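Local structure of MaoC family protein (Mycobacterium tuberculosis H37Rv, 3KHP) at residues T122-I127 against V138-R143; C82-A87 against T156-V161; S272-R277 against R286-G291; R260-V265 against A297-D302. The protein probably catalyses the reversible hydration of enoyl thioesters, as a (3R)-hydroxyacyl-thioester dehydratase of the MaoC family. All coordinates share one frame; numbering follows the deposited sequence. Where two conformers were deposited one is given.

The four contacts sample both halves of one long antiparallel sheet, and they come in two nested pairs. Contact 1, a hairpin of strands 116-129 and 136-145, lies inside the loop closed by contact 2, where the chain after helix 78-81 meets strand 152-162; their centres are 6 Å apart. Along the chain this pair closes before the other opens. Contact 3, a hairpin of strands 271-279 and 282-289, is likewise enclosed by contact 4, with centres 10 Å apart. Neighbouring strands 103-108 and 254-261 join the halves. The nearest atoms of contacts 2 and 4 are about 6 Å apart, whereas contacts 1 and 3 lie on opposite sides of the chain's centre, consistent with a double hot-dog fold.

Contact 1 (T122-I127 against V138-R143); sequences TEVADI and VVLRGR
Two consecutive residues, Ala125 and Asp126, stand opposite the single residue Val139, a classic beta bulge that slips the register of this antiparallel pair by one. The bulge interrupts a beta hairpin of strands 116-129 and 136-145, part of the sheet in the N-terminal half of the protein. Val139 O takes both amides of the bulge: Ala125 N is close, at 2.6 Å, while the bond from Asp126 N to the same oxygen is long and weak at 3.3 Å. The return bond, Val139 N to Asp126 O, is 2.8 Å and fairly straight at 161°. The extra residue turns the methyl of Ala125 toward the partner strand, where its CB rests 3.9 Å from Val139 CG1 and also lies over one face of the Arg141 guanidinium, offset toward its rim. On the face shared by Thr122, Val124 and Leu140, the valine and leucine methyls are buried and meet loosely, with Leu140 also meeting Leu160 of strand 152-162. The hydroxyl of Thr122 is taken by Thr33, and Asp126 OD2 by Gln128. Glu123 and Arg141 run side by side from a hydrogen-bonded pair. Glu123 is extended, its CG anti to the backbone N (chi1 -176°), while Arg141 bends at its third torsion, which brings the guanidinium back to the carboxylate. The two flat groups are steeply turned, 72° apart, and their salt bridge is one-pronged: Arg141 NH1 gives Glu123 OE1 a weak, bent bond of 3.0 Å at the guanidinium edge, with OE2 standing farther from NH1.

Contact 2 (C82-A87 against T156-V161); sequences CPAFGA and TLTTLV
Thr156 sets its hydroxyl and methyl against the Cys82 carbonyl, at the point where the chain leaves helix 78-81. A chi1 of 55° tucks OG1 over the backbone and leaves it directed at that carbonyl, to which the hydroxyl donates a short bond of 2.6 Å from Thr156 OG1 to Cys82 O, arriving almost in line with the C=O. The methyl CG2 lies beside the same oxygen. Ala84 points its CB at the strand, 3.7 Å from Thr156 OG1, and its amide is satisfied through a water: Ala84 N donates to that water at 3.1 Å, and the water in turn donates to Thr158 OG1. The Thr158 hydroxyl is also hydrogen-bonded to Gln104 on strand 103-108, which ties the loop, the water and two strands together. Phe85 crosses Thr158 at about a right angle. Thr158 CG2 sits at the ring's edge, 3.7 Å from Phe85 CE1, while Pro96 and Ala97 touch the same aromatic side chain from a nearby loop. The chain after helix 78-81, with the 3-10 turn that includes Phe85 to Ala87, thus packs on strand 152-162, consistent with a hot-dog-like half, in which helical chain lies on one face of the antiparallel sheet.

Contact 3 (S272-R277 against R286-G291); sequences STVIWR and RTEVAG
Strands 271-279 and 282-289 form a beta hairpin in the MaoC-like half of the protein, and this part of it holds two hydrogen-bonded pairs with a non-hydrogen-bonded pair between them. Ser272 pairs with Glu288, and Val274 with Arg286, each through two backbone bonds; Ser272 N to Glu288 O and Val274 N to Arg286 O both measure 2.8 Å. Between them, Thr273 and Thr287 come together on the opposite face from Ser272 and Val274, their CA atoms 4.2 Å apart. Both threonines place OG1 anti to the carbonyl carbon (chi1 -59° and -55°), which lets the hydroxyls meet: Thr287 OG1 donates to Thr273 OG1 across 3.1 Å, pairing two buried polar groups. On the other face Val274 drives its CG2 methyl against Arg286, 3.3 Å from the backbone O and 3.8 Å from CB. Farther along, Trp276 CH2 approaches Arg286 NH2 to 4.0 Å, with the indole and guanidinium planes steeply inclined at 70°. Both groups have a second partner in Phe181, which makes a cation-pi contact with the arginine and an edge-to-face one with the indole; Trp276 NE1 is bonded to Arg184 O. The hydroxyl of Ser272 is held by Asp191. In the sheet the hairpin lies between strand 188-192, beside 271-279, and strand 298-308, beside 282-289, while helix 231-245 covers the face of Thr273 and Thr287 through Ala238.

Contact 4 (R260-V265 against A297-D302); sequences RFTKPV and ARVVLD
Phe261 and Leu301 lie side by side and point the same way from a non-hydrogen-bonded pair joining antiparallel strands 254-261 and 298-308 of the MaoC-like half, with Leu301 CD2 3.4 Å from Phe261 CD1. Val300 and Leu301 stand together opposite Thr287, a classic beta bulge at which the strand turns, and helix 231-245 packs on Leu301 and Val265. On the other face Arg260 and Asp302 are also alongside, their planes only 23° apart, but the carboxylate sits well out of the guanidinium plane. The two share charge attraction, 4.1 Å from Arg260 NH2 to Asp302 OD2, without a bond; Arg260 NE makes its salt bridge with Asp303. Lys263 crosses Arg298 obliquely, Lys263 CD touching Arg298 CG at 3.5 Å. Val265 and Val300 meet at about a right angle. Arg298 bends at its third torsion (chi3 -40°), which carries NH1 to Pro264 O at 2.8 Å, while NH2 bridges to Glu269. Past the last paired residues, therefore, the segments are held by the Thr262 amide on Val300 O (N to O 3.0 Å), by Thr262 OG1 donating to Val299 O at 2.8 Å from above the carbonyl plane, by Arg298, and by a water donating to both Lys263 O and Val300 O.

Contact 1 (T122-I127 against V138-R143)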
loop_
_atom_site.group_PDB
_atom_site.type_symbol
_atom_site.label_atom_id
_atom_site.label_comp_id
_atom_site.label_asym_id
_atom_site.label_seq_id
_atom_site.Cartn_x
_atom_site.Cartn_y
_atom_site.Cartn_z
ATOM N N THR A 122 -2.346 8.457 25.102
ATOM C CA THR A 122 -0.892 8.493 25.163
ATOM C C THR A 122 -0.355 9.331 26.336
ATOM O O THR A 122 -1.078 10.091 27.001
ATOM C CB THR A 122 -0.290 9.050 23.864
ATOM O OG1 THR A 122 -0.554 10.447 23.790
ATOM C CG2 THR A 122 -0.885 8.363 22.649
ATOM N N GLU A 123 0.943 9.207 26.557
ATOM C CA GLU A 123 1.534 9.737 27.756
ATOM C C GLU A 123 3.027 9.966 27.645
ATOM O O GLU A 123 3.758 9.166 27.066
ATOM C CB GLU A 123 1.298 8.735 28.867
ATOM C CG GLU A 123 1.784 9.223 30.210
ATOM C CD GLU A 123 1.573 8.200 31.302
ATOM O OE1 GLU A 123 0.927 7.118 31.039
ATOM O OE2 GLU A 123 2.075 8.501 32.408
ATOM N N VAL A 124 3.482 11.040 28.250
ATOM C CA VAL A 124 4.905 11.277 28.374
ATOM C C VAL A 124 5.398 10.401 29.505
ATOM O O VAL A 124 5.126 10.671 30.667
ATOM C CB VAL A 124 5.209 12.767 28.663
ATOM C CG1 VAL A 124 6.699 12.999 28.687
ATOM C CG2 VAL A 124 4.520 13.637 27.648
ATOM N N ALA A 125 6.084 9.323 29.154
ATOM C CA ALA A 125 6.508 8.346 30.130
ATOM C C ALA A 125 7.723 8.835 30.861
ATOM O O ALA A 125 7.861 8.591 32.046
ATOM C CB ALA A 125 6.832 6.994 29.478
ATOM N N ASP A 126 8.629 9.471 30.140
ATOM C CA ASP A 126 9.895 9.860 30.729
ATOM C C ASP A 126 10.553 10.911 29.869
ATOM O O ASP A 126 10.314 10.978 28.644
ATOM C CB ASP A 126 10.827 8.662 30.936
ATOM C CG ASP A 126 11.902 8.918 32.003
ATOM O OD1 ASP A 126 11.778 9.912 32.755
ATOM O OD2 ASP A 126 12.880 8.131 32.111
ATOM N N ILE A 127 11.309 11.776 30.554
ATOM C CA ILE A 127 12.170 12.770 29.929
ATOM C C ILE A 127 13.528 12.752 30.633
ATOM O O ILE A 127 13.605 12.843 31.864
ATOM C CB ILE A 127 11.569 14.181 29.945
ATOM C CG1 ILE A 127 10.172 14.190 29.337
ATOM C CG2 ILE A 127 12.439 15.109 29.147
ATOM C CD1 ILE A 127 9.705 15.560 28.942
ATOM N N VAL A 138 13.242 11.445 25.076
ATOM C CA VAL A 138 11.826 11.555 25.355
ATOM C C VAL A 138 11.144 10.191 25.133
ATOM O O VAL A 138 11.368 9.556 24.104
ATOM C CB VAL A 138 11.203 12.565 24.463
ATOM C CG1 VAL A 138 9.719 12.648 24.734
ATOM C CG2 VAL A 138 11.839 13.881 24.694
ATOM N N VAL A 139 10.337 9.750 26.102
ATOM C CA VAL A 139 9.656 8.453 26.024
ATOM C C VAL A 139 8.151 8.630 26.062
ATOM O O VAL A 139 7.601 9.177 27.005
ATOM C CB VAL A 139 10.139 7.465 27.105
ATOM C CG1 VAL A 139 9.526 6.063 26.885
ATOM C CG2 VAL A 139 11.622 7.365 27.058
ATOM N N LEU A 140 7.502 8.182 24.995
ATOM C CA LEU A 140 6.067 8.309 24.832
ATOM C C LEU A 140 5.439 6.911 24.879
ATOM O O LEU A 140 5.994 5.970 24.359
ATOM C CB LEU A 140 5.749 9.045 23.533
ATOM C CG LEU A 140 6.570 10.324 23.282
ATOM C CD1 LEU A 140 6.286 10.895 21.892
ATOM C CD2 LEU A 140 6.307 11.372 24.360
ATOM N N ARG A 141 4.299 6.775 25.539
ATOM C CA ARG A 141 3.727 5.475 25.779
ATOM C C ARG A 141 2.317 5.537 25.342
ATOM O O ARG A 141 1.630 6.455 25.727
ATOM C CB ARG A 141 3.741 5.101 27.261
ATOM C CG ARG A 141 3.055 3.747 27.531
ATOM C CD ARG A 141 2.609 3.562 28.958
ATOM N NE ARG A 141 3.726 3.387 29.862
ATOM C CZ ARG A 141 3.956 4.116 30.957
ATOM N NH1 ARG A 141 3.148 5.103 31.335
ATOM N NH2 ARG A 141 5.027 3.840 31.684
ATOM N N GLY A 142 1.879 4.551 24.555
ATOM C CA GLY A 142 0.504 4.504 24.075
ATOM C C GLY A 142 -0.232 3.307 24.642
ATOM O O GLY A 142 0.331 2.269 24.784
ATOM N N ARG A 143 -1.501 3.464 24.931
ATOM C CA ARG A 143 -2.324 2.403 25.460
ATOM C C ARG A 143 -3.600 2.390 24.673
ATOM O O ARG A 143 -4.299 3.414 24.648
ATOM C CB ARG A 143 -2.695 2.634 26.934
ATOM C CG ARG A 143 -1.653 2.240 27.921
ATOM C CD ARG A 143 -2.067 2.706 29.397
ATOM N NE ARG A 143 -3.257 1.993 29.851
ATOM C CZ ARG A 143 -3.243 0.756 30.317
ATOM N NH1 ARG A 143 -2.100 0.099 30.420
ATOM N NH2 ARG A 143 -4.378 0.166 30.675
#

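Contact 2 (C82-A87 against T156-V161)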
loop_
_atom_site.group_PDB
_atom_site.type_symbol
_atom_site.label_atom_id
_atom_site.label_comp_id
_atom_site.label_asym_id
_atom_site.label_seq_id
_atom_site.Cartn_x
_atom_site.Cartn_y
_atom_site.Cartn_z
ATOM N N CYS A 82 -2.231 2.099 17.467
ATOM C CA CYS A 82 -2.015 2.495 18.867
ATOM C C CYS A 82 -0.764 3.341 19.038
ATOM O O CYS A 82 0.064 3.028 19.885
ATOM C CB CYS A 82 -1.912 1.256 19.764
ATOM S SG CYS A 82 -2.040 1.604 21.570
ATOM N N PRO A 83 -0.624 4.411 18.239
ATOM C CA PRO A 83 0.612 5.176 18.236
ATOM C C PRO A 83 0.770 6.022 19.506
ATOM O O PRO A 83 -0.165 6.684 19.900
ATOM C CB PRO A 83 0.460 6.090 17.008
ATOM C CG PRO A 83 -0.957 6.237 16.814
ATOM C CD PRO A 83 -1.654 5.048 17.407
ATOM N N ALA A 84 1.939 5.979 20.129
ATOM C CA ALA A 84 2.231 6.802 21.296
ATOM C C ALA A 84 2.492 8.269 20.896
ATOM O O ALA A 84 2.717 9.120 21.754
ATOM C CB ALA A 84 3.429 6.220 22.080
ATOM N N PHE A 85 2.398 8.568 19.612
ATOM C CA PHE A 85 2.883 9.829 19.087
ATOM C C PHE A 85 2.242 11.107 19.639
ATOM O O PHE A 85 2.953 12.056 19.909
ATOM C CB PHE A 85 2.808 9.824 17.559
ATOM C CG PHE A 85 3.860 8.957 16.894
ATOM C CD1 PHE A 85 5.083 8.682 17.517
ATOM C CD2 PHE A 85 3.634 8.435 15.625
ATOM C CE1 PHE A 85 6.070 7.904 16.881
ATOM C CE2 PHE A 85 4.604 7.642 14.984
ATOM C CZ PHE A 85 5.832 7.383 15.620
ATOM N N GLY A 86 0.920 11.125 19.790
ATOM C CA GLY A 86 0.201 12.286 20.294
ATOM C C GLY A 86 0.790 12.956 21.534
ATOM O O GLY A 86 0.680 14.167 21.690
ATOM N N ALA A 87 1.443 12.180 22.398
ATOM C CA ALA A 87 1.966 12.702 23.657
ATOM C C ALA A 87 3.146 13.670 23.485
ATOM O O ALA A 87 3.442 14.439 24.399
ATOM C CB ALA A 87 2.359 11.556 24.578
ATOM N N THR A 156 2.224 0.686 23.401
ATOM C CA THR A 156 3.373 1.027 22.601
ATOM C C THR A 156 4.324 1.912 23.378
ATOM O O THR A 156 3.919 2.680 24.253
ATOM C CB THR A 156 2.943 1.703 21.286
ATOM O OG1 THR A 156 2.105 2.832 21.561
ATOM C CG2 THR A 156 2.152 0.742 20.438
ATOM N N LEU A 157 5.596 1.816 23.047
ATOM C CA LEU A 157 6.576 2.667 23.652
ATOM C C LEU A 157 7.514 3.211 22.574
ATOM O O LEU A 157 8.220 2.460 21.919
ATOM C CB LEU A 157 7.339 1.895 24.733
ATOM C CG LEU A 157 8.174 2.754 25.680
ATOM C CD1 LEU A 157 7.231 3.469 26.666
ATOM C CD2 LEU A 157 9.285 1.913 26.429
ATOM N N THR A 158 7.536 4.524 22.426
ATOM C CA THR A 158 8.400 5.178 21.473
ATOM C C THR A 158 9.410 6.025 22.240
ATOM O O THR A 158 9.039 6.930 22.984
ATOM C CB THR A 158 7.559 6.025 20.524
ATOM O OG1 THR A 158 6.589 5.175 19.912
ATOM C CG2 THR A 158 8.402 6.725 19.468
ATOM N N THR A 159 10.683 5.685 22.070
ATOM C CA THR A 159 11.802 6.374 22.684
ATOM C C THR A 159 12.507 7.221 21.626
ATOM O O THR A 159 12.989 6.694 20.625
ATOM C CB THR A 159 12.766 5.370 23.257
ATOM O OG1 THR A 159 12.085 4.577 24.255
ATOM C CG2 THR A 159 13.977 6.061 23.887
ATOM N N LEU A 160 12.523 8.532 21.843
ATOM C CA LEU A 160 13.097 9.494 20.909
ATOM C C LEU A 160 14.410 10.074 21.424
ATOM O O LEU A 160 14.531 10.444 22.595
ATOM C CB LEU A 160 12.108 10.604 20.668
ATOM C CG LEU A 160 10.750 10.140 20.165
ATOM C CD1 LEU A 160 9.738 11.263 20.323
ATOM C CD2 LEU A 160 10.848 9.659 18.709
ATOM N N VAL A 161 15.418 10.100 20.572
ATOM C CA VAL A 161 16.673 10.730 20.939
ATOM C C VAL A 161 16.739 12.061 20.228
ATOM O O VAL A 161 16.657 12.128 18.981
ATOM C CB VAL A 161 17.880 9.878 20.583
ATOM C CG1 VAL A 161 19.168 10.633 20.932
ATOM C CG2 VAL A 161 17.818 8.482 21.306
HETATM O O HOH W 1 4.376 4.266 19.263
#

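Contact 3 (S272-R277 against R286-G291)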
loop_
_atom_site.group_PDB
_atom_site.type_symbol
_atom_site.label_atom_id
_atom_site.label_comp_id
_atom_site.label_asym_id
_atom_site.label_seq_id
_atom_site.Cartn_x
_atom_site.Cartn_y
_atom_site.Cartn_z
ATOM N N SER A 272 18.357 -9.047 7.116
ATOM C CA SER A 272 18.654 -10.292 7.867
ATOM C C SER A 272 18.414 -10.174 9.346
ATOM O O SER A 272 19.195 -9.537 10.033
ATOM C CB SER A 272 20.139 -10.665 7.785
ATOM O OG SER A 272 20.461 -11.202 6.552
ATOM N N THR A 273 17.402 -10.857 9.851
ATOM C CA THR A 273 17.107 -10.843 11.255
ATOM C C THR A 273 17.710 -12.072 11.950
ATOM O O THR A 273 17.319 -13.201 11.685
ATOM C CB THR A 273 15.644 -10.759 11.464
ATOM O OG1 THR A 273 15.194 -9.578 10.828
ATOM C CG2 THR A 273 15.322 -10.658 12.920
ATOM N N VAL A 274 18.683 -11.813 12.812
ATOM C CA VAL A 274 19.405 -12.837 13.542
ATOM C C VAL A 274 18.857 -12.950 14.942
ATOM O O VAL A 274 18.730 -11.970 15.654
ATOM C CB VAL A 274 20.938 -12.572 13.592
ATOM C CG1 VAL A 274 21.551 -12.989 12.293
ATOM C CG2 VAL A 274 21.270 -11.109 13.913
ATOM N N ILE A 275 18.517 -14.168 15.318
ATOM C CA ILE A 275 17.723 -14.399 16.493
ATOM C C ILE A 275 18.457 -15.385 17.413
ATOM O O ILE A 275 19.166 -16.273 16.937
ATOM C CB ILE A 275 16.360 -14.968 16.100
ATOM C CG1 ILE A 275 15.655 -14.042 15.081
ATOM C CG2 ILE A 275 15.497 -15.193 17.339
ATOM C CD1 ILE A 275 14.366 -14.629 14.490
ATOM N N TRP A 276 18.277 -15.210 18.722
ATOM C CA TRP A 276 18.834 -16.098 19.729
ATOM C C TRP A 276 17.740 -16.399 20.701
ATOM O O TRP A 276 17.231 -15.459 21.344
ATOM C CB TRP A 276 19.958 -15.414 20.525
ATOM C CG TRP A 276 21.225 -15.183 19.803
ATOM C CD1 TRP A 276 22.344 -15.952 19.862
ATOM C CD2 TRP A 276 21.535 -14.094 18.938
ATOM N NE1 TRP A 276 23.335 -15.416 19.070
ATOM C CE2 TRP A 276 22.857 -14.275 18.490
ATOM C CE3 TRP A 276 20.826 -12.984 18.489
ATOM C CZ2 TRP A 276 23.470 -13.393 17.620
ATOM C CZ3 TRP A 276 21.451 -12.108 17.631
ATOM C CH2 TRP A 276 22.749 -12.313 17.209
ATOM N N ARG A 277 17.366 -17.677 20.820
ATOM C CA ARG A 277 16.438 -18.107 21.865
ATOM C C ARG A 277 17.179 -18.108 23.196
ATOM O O ARG A 277 18.233 -18.718 23.336
ATOM C CB ARG A 277 15.870 -19.500 21.569
ATOM C CG ARG A 277 14.872 -19.505 20.430
ATOM C CD ARG A 277 14.427 -20.904 20.084
ATOM N NE ARG A 277 13.333 -20.898 19.116
ATOM C CZ ARG A 277 13.503 -20.932 17.799
ATOM N NH1 ARG A 277 14.725 -20.979 17.275
ATOM N NH2 ARG A 277 12.444 -20.927 17.002
ATOM N N ARG A 286 18.908 -9.047 16.305
ATOM C CA ARG A 286 19.272 -7.884 15.529
ATOM C C ARG A 286 18.778 -8.069 14.124
ATOM O O ARG A 286 18.598 -9.194 13.668
ATOM C CB ARG A 286 20.775 -7.705 15.454
ATOM C CG ARG A 286 21.420 -7.409 16.753
ATOM C CD ARG A 286 22.881 -6.934 16.559
ATOM N NE ARG A 286 23.812 -8.010 16.823
ATOM C CZ ARG A 286 24.417 -8.243 17.989
ATOM N NH1 ARG A 286 24.228 -7.467 19.051
ATOM N NH2 ARG A 286 25.230 -9.279 18.084
ATOM N N THR A 287 18.612 -6.945 13.432
ATOM C CA THR A 287 18.437 -6.953 11.987
ATOM C C THR A 287 19.596 -6.208 11.341
ATOM O O THR A 287 19.989 -5.182 11.840
ATOM C CB THR A 287 17.101 -6.356 11.642
ATOM O OG1 THR A 287 16.097 -7.086 12.366
ATOM C CG2 THR A 287 16.836 -6.448 10.160
ATOM N N GLU A 288 20.126 -6.739 10.244
ATOM C CA GLU A 288 21.292 -6.190 9.571
ATOM C C GLU A 288 21.106 -6.258 8.078
ATOM O O GLU A 288 20.298 -7.028 7.590
ATOM C CB GLU A 288 22.569 -7.015 9.863
ATOM C CG GLU A 288 22.693 -7.617 11.239
ATOM C CD GLU A 288 23.863 -8.643 11.406
ATOM O OE1 GLU A 288 24.174 -9.449 10.485
ATOM O OE2 GLU A 288 24.442 -8.629 12.514
ATOM N N VAL A 289 21.935 -5.535 7.355
ATOM C CA VAL A 289 22.015 -5.652 5.918
ATOM C C VAL A 289 23.407 -6.137 5.585
ATOM O O VAL A 289 24.378 -5.427 5.857
ATOM C CB VAL A 289 21.819 -4.319 5.231
ATOM C CG1 VAL A 289 22.017 -4.471 3.720
ATOM C CG2 VAL A 289 20.475 -3.749 5.600
ATOM N N ALA A 290 23.505 -7.345 5.032
ATOM C CA ALA A 290 24.794 -7.950 4.677
ATOM C C ALA A 290 25.559 -6.980 3.794
ATOM O O ALA A 290 24.975 -6.384 2.885
ATOM C CB ALA A 290 24.583 -9.303 3.944
ATOM N N GLY A 291 26.856 -6.815 4.056
ATOM C CA GLY A 291 27.683 -5.806 3.339
ATOM C C GLY A 291 28.088 -6.195 1.916
ATOM O O GLY A 291 28.010 -7.371 1.544
#

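Contact 4 (R260-V265 against A297-D302)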
loop_
_atom_site.group_PDB
_atom_site.type_symbol
_atom_site.label_atom_id
_atom_site.label_comp_id
_atom_site.label_asym_id
_atom_site.label_seq_id
_atom_site.Cartn_x
_atom_site.Cartn_y
_atom_site.Cartn_z
ATOM N N ARG A 260 16.029 -1.024 18.910
ATOM C CA ARG A 260 16.675 0.265 18.723
ATOM C C ARG A 260 17.085 0.490 17.262
ATOM O O ARG A 260 17.708 -0.366 16.674
ATOM C CB ARG A 260 17.914 0.350 19.611
ATOM C CG ARG A 260 18.593 1.732 19.617
ATOM C CD ARG A 260 19.453 1.931 20.887
ATOM N NE ARG A 260 20.495 0.923 21.019
ATOM C CZ ARG A 260 21.708 0.979 20.464
ATOM N NH1 ARG A 260 22.071 1.995 19.700
ATOM N NH2 ARG A 260 22.578 0.001 20.684
ATOM N N PHE A 261 16.733 1.643 16.694
ATOM C CA PHE A 261 17.068 1.976 15.319
ATOM C C PHE A 261 18.449 2.580 15.213
ATOM O O PHE A 261 18.654 3.704 15.664
ATOM C CB PHE A 261 16.039 2.958 14.756
ATOM C CG PHE A 261 14.650 2.424 14.784
ATOM C CD1 PHE A 261 14.176 1.654 13.741
ATOM C CD2 PHE A 261 13.841 2.645 15.868
ATOM C CE1 PHE A 261 12.918 1.150 13.769
ATOM C CE2 PHE A 261 12.563 2.146 15.906
ATOM C CZ PHE A 261 12.099 1.386 14.862
ATOM N N THR A 262 19.391 1.857 14.592
ATOM C CA THR A 262 20.791 2.260 14.639
ATOM C C THR A 262 21.264 2.940 13.374
ATOM O O THR A 262 22.029 3.900 13.425
ATOM C CB THR A 262 21.728 1.059 14.925
ATOM O OG1 THR A 262 21.326 -0.102 14.165
ATOM C CG2 THR A 262 21.763 0.736 16.446
ATOM N N LYS A 263 20.851 2.405 12.230
ATOM C CA LYS A 263 21.220 2.953 10.936
ATOM C C LYS A 263 20.089 2.848 9.916
ATOM O O LYS A 263 19.178 2.037 10.047
ATOM C CB LYS A 263 22.451 2.257 10.417
ATOM C CG LYS A 263 23.679 2.557 11.238
ATOM C CD LYS A 263 24.902 2.032 10.550
ATOM C CE LYS A 263 26.188 2.425 11.293
ATOM N NZ LYS A 263 27.352 1.721 10.617
ATOM N N PRO A 264 20.111 3.723 8.916
ATOM C CA PRO A 264 19.031 3.718 7.950
ATOM C C PRO A 264 19.089 2.543 6.984
ATOM O O PRO A 264 20.145 1.946 6.786
ATOM C CB PRO A 264 19.203 5.047 7.203
ATOM C CG PRO A 264 20.415 5.680 7.744
ATOM C CD PRO A 264 21.121 4.757 8.631
ATOM N N VAL A 265 17.940 2.244 6.389
ATOM C CA VAL A 265 17.822 1.215 5.367
ATOM C C VAL A 265 17.385 1.851 4.070
ATOM O O VAL A 265 16.584 2.814 4.059
ATOM C CB VAL A 265 16.791 0.135 5.796
ATOM C CG1 VAL A 265 16.433 -0.776 4.622
ATOM C CG2 VAL A 265 17.324 -0.667 6.974
ATOM N N ALA A 297 28.692 -6.383 7.859
ATOM C CA ALA A 297 27.257 -6.141 7.939
ATOM C C ALA A 297 26.962 -4.826 8.651
ATOM O O ALA A 297 27.669 -4.460 9.569
ATOM C CB ALA A 297 26.559 -7.302 8.675
ATOM N N ARG A 298 25.913 -4.139 8.223
ATOM C CA ARG A 298 25.464 -2.901 8.839
ATOM C C ARG A 298 24.321 -3.300 9.761
ATOM O O ARG A 298 23.316 -3.864 9.300
ATOM C CB ARG A 298 24.969 -1.938 7.737
ATOM C CG ARG A 298 24.594 -0.567 8.192
ATOM C CD ARG A 298 23.528 0.126 7.324
ATOM N NE ARG A 298 23.782 -0.149 5.943
ATOM C CZ ARG A 298 22.888 -0.128 4.962
ATOM N NH1 ARG A 298 21.635 0.243 5.150
ATOM N NH2 ARG A 298 23.290 -0.455 3.754
ATOM N N VAL A 299 24.458 -3.056 11.062
ATOM C CA VAL A 299 23.359 -3.360 11.951
ATOM C C VAL A 299 22.346 -2.240 11.817
ATOM O O VAL A 299 22.721 -1.079 11.927
ATOM C CB VAL A 299 23.829 -3.486 13.380
ATOM C CG1 VAL A 299 22.659 -3.700 14.268
ATOM C CG2 VAL A 299 24.825 -4.637 13.503
ATOM N N VAL A 300 21.085 -2.553 11.552
ATOM C CA VAL A 300 20.053 -1.487 11.436
ATOM C C VAL A 300 19.040 -1.494 12.552
ATOM O O VAL A 300 18.468 -0.454 12.861
ATOM C CB VAL A 300 19.370 -1.503 10.058
ATOM C CG1 VAL A 300 20.393 -1.245 8.989
ATOM C CG2 VAL A 300 18.655 -2.832 9.779
ATOM N N LEU A 301 18.797 -2.667 13.154
ATOM C CA LEU A 301 18.029 -2.795 14.404
ATOM C C LEU A 301 18.887 -3.554 15.385
ATOM O O LEU A 301 19.411 -4.630 15.068
ATOM C CB LEU A 301 16.718 -3.580 14.261
ATOM C CG LEU A 301 15.622 -3.087 13.321
ATOM C CD1 LEU A 301 14.452 -4.100 13.346
ATOM C CD2 LEU A 301 15.153 -1.652 13.688
ATOM N N ASP A 302 19.013 -3.006 16.579
ATOM C CA ASP A 302 19.862 -3.566 17.593
ATOM C C ASP A 302 19.020 -3.675 18.842
ATOM O O ASP A 302 17.897 -3.155 18.908
ATOM C CB ASP A 302 21.091 -2.682 17.824
ATOM C CG ASP A 302 22.345 -3.480 18.278
ATOM O OD1 ASP A 302 22.204 -4.564 18.857
ATOM O OD2 ASP A 302 23.482 -2.993 18.091
HETATM O O HOH W 2 16.823 1.476 11.174
HETATM O O HOH W 3 26.375 -1.033 12.293
#